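Local coordinates for tyrocidine synthetase 3 (Brevibacillus brevis, PDB 2JGP), which belongs to a nonribosomal peptide synthetase that makes the antibiotic tyrocidine, here as a peptidyl carrier domain joined to a peptide bond-forming condensation domain, at residues S9-L15 with L73-E78. Residues are numbered along the deposited sequence; the frame is centred on the assembly and turned at random.
Sequences SVWEARL and LAAFIE
Glu-78 OE2 takes a hydrogen bond from a water at 2.6 Å, and the same water accepts from Trp-11 N at 3.0 Å, with a weak link to Ser-9 OG. A second water near Ser-9 OG lies too close to Glu-78 OE2 for its position to be trusted. Ser-9 is also the N-cap of helix 10-23: with OG set between the backbone N and the carbonyl carbon (chi1 68°), it accepts from Glu-12 N at 3.2 Å. Deeper in, the indole of Trp-11 illustrates how a flat ring is sandwiched. Ile-77 CG2 sits over one face, 3.5 Å from the centroid of the five-membered ring in a CH-pi contact, while Arg-14 NH1 lies over the opposite face toward the rim. The backbones come nearest at Trp-11 and Ala-74, whose CA atoms are 5.1 Å apart; the small methyl of Ala-74 also touches Glu-12 CG. Leu-15 CD1 rests against Ala-74 N and meets Ile-77 CD1 tip to tip. Met-51 of helix 41-55 touches Trp-11, Leu-15 and Ile-77, so the first and last helices of the carrier-domain bundle share one core. Across the 124° crossing, direct contact is thus chiefly apolar, and polar linkage passes through water beside the positive end of the helix dipole, which would probably favour a negatively charged Glu-78.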
# COMPACT_ATOMS: atom_id res chain seq x y z
N SER A 9 -2.21 -0.71 -14.84
CA SER A 9 -3.37 -0.46 -14.01
C SER A 9 -4.08 -1.77 -13.77
O SER A 9 -3.81 -2.76 -14.46
CB SER A 9 -4.34 0.49 -14.71
OG SER A 9 -4.93 -0.12 -15.84
N VAL A 10 -5.01 -1.77 -12.83
CA VAL A 10 -5.77 -2.99 -12.52
C VAL A 10 -6.55 -3.50 -13.74
O VAL A 10 -6.55 -4.69 -14.00
CB VAL A 10 -6.69 -2.78 -11.27
CG1 VAL A 10 -7.75 -1.71 -11.55
CG2 VAL A 10 -7.34 -4.08 -10.87
N TRP A 11 -7.19 -2.61 -14.50
CA TRP A 11 -7.98 -3.07 -15.65
C TRP A 11 -7.10 -3.52 -16.81
O TRP A 11 -7.48 -4.42 -17.54
CB TRP A 11 -9.02 -2.02 -16.09
CG TRP A 11 -10.17 -1.98 -15.13
CD1 TRP A 11 -10.51 -0.95 -14.30
CD2 TRP A 11 -11.11 -3.03 -14.87
NE1 TRP A 11 -11.61 -1.30 -13.54
CE2 TRP A 11 -11.99 -2.57 -13.87
CE3 TRP A 11 -11.28 -4.33 -15.39
CZ2 TRP A 11 -13.04 -3.34 -13.39
CZ3 TRP A 11 -12.33 -5.09 -14.91
CH2 TRP A 11 -13.20 -4.60 -13.92
N GLU A 12 -5.93 -2.91 -16.98
CA GLU A 12 -4.98 -3.41 -17.99
C GLU A 12 -4.51 -4.82 -17.64
O GLU A 12 -4.43 -5.69 -18.51
CB GLU A 12 -3.79 -2.45 -18.15
CG GLU A 12 -4.14 -1.20 -18.94
CD GLU A 12 -2.94 -0.32 -19.23
OE1 GLU A 12 -3.14 0.75 -19.86
OE2 GLU A 12 -1.81 -0.70 -18.85
N ALA A 13 -4.24 -5.05 -16.35
CA ALA A 13 -3.84 -6.38 -15.87
C ALA A 13 -4.96 -7.41 -16.07
O ALA A 13 -4.72 -8.48 -16.60
CB ALA A 13 -3.44 -6.32 -14.40
N ARG A 14 -6.18 -7.07 -15.64
CA ARG A 14 -7.31 -7.98 -15.75
C ARG A 14 -7.60 -8.35 -17.21
O ARG A 14 -7.77 -9.52 -17.54
CB ARG A 14 -8.56 -7.36 -15.12
CG ARG A 14 -8.50 -7.29 -13.61
CD ARG A 14 -9.63 -6.48 -13.02
NE ARG A 14 -9.63 -6.60 -11.57
CZ ARG A 14 -10.20 -5.73 -10.73
NH1 ARG A 14 -10.84 -4.66 -11.19
NH2 ARG A 14 -10.12 -5.93 -9.43
N LEU A 15 -7.64 -7.35 -18.07
CA LEU A 15 -7.91 -7.56 -19.48
C LEU A 15 -6.84 -8.40 -20.15
O LEU A 15 -7.15 -9.33 -20.89
CB LEU A 15 -8.05 -6.23 -20.22
CG LEU A 15 -9.39 -5.52 -20.06
CD1 LEU A 15 -9.28 -4.03 -20.45
CD2 LEU A 15 -10.47 -6.23 -20.89
N LEU A 73 -9.29 -0.06 -24.02
CA LEU A 73 -10.42 -0.79 -23.43
C LEU A 73 -10.41 -0.68 -21.91
O LEU A 73 -11.46 -0.53 -21.30
CB LEU A 73 -10.38 -2.26 -23.87
CG LEU A 73 -11.63 -3.12 -23.63
CD1 LEU A 73 -12.86 -2.53 -24.33
CD2 LEU A 73 -11.38 -4.53 -24.12
N ALA A 74 -9.22 -0.73 -21.31
CA ALA A 74 -9.09 -0.47 -19.87
C ALA A 74 -9.56 0.93 -19.49
O ALA A 74 -10.27 1.11 -18.50
CB ALA A 74 -7.64 -0.67 -19.42
N ALA A 75 -9.17 1.93 -20.28
CA ALA A 75 -9.63 3.31 -20.08
C ALA A 75 -11.16 3.40 -20.15
O ALA A 75 -11.78 4.08 -19.33
CB ALA A 75 -8.99 4.25 -21.11
N PHE A 76 -11.76 2.72 -21.12
CA PHE A 76 -13.22 2.69 -21.23
C PHE A 76 -13.86 2.14 -19.95
O PHE A 76 -14.81 2.73 -19.43
CB PHE A 76 -13.65 1.84 -22.43
CG PHE A 76 -15.12 1.53 -22.44
CD1 PHE A 76 -16.03 2.41 -23.00
CD2 PHE A 76 -15.60 0.34 -21.88
CE1 PHE A 76 -17.38 2.12 -23.01
CE2 PHE A 76 -16.96 0.05 -21.88
CZ PHE A 76 -17.84 0.94 -22.45
N ILE A 77 -13.33 1.03 -19.44
CA ILE A 77 -13.88 0.43 -18.21
C ILE A 77 -13.73 1.38 -17.02
O ILE A 77 -14.65 1.50 -16.21
CB ILE A 77 -13.19 -0.91 -17.86
CG1 ILE A 77 -13.43 -1.95 -18.95
CG2 ILE A 77 -13.72 -1.44 -16.51
CD1 ILE A 77 -12.65 -3.24 -18.72
N GLU A 78 -12.58 2.05 -16.94
CA GLU A 78 -12.33 3.03 -15.87
C GLU A 78 -13.31 4.20 -15.88
O GLU A 78 -13.63 4.76 -14.83
CB GLU A 78 -10.92 3.59 -15.99
CG GLU A 78 -9.83 2.63 -15.57
CD GLU A 78 -8.45 3.03 -16.07
OE1 GLU A 78 -8.33 4.00 -16.84
OE2 GLU A 78 -7.48 2.35 -15.69
O HOH W 1 -7.59 0.34 -13.98
O HOH W 2 -5.85 1.69 -17.39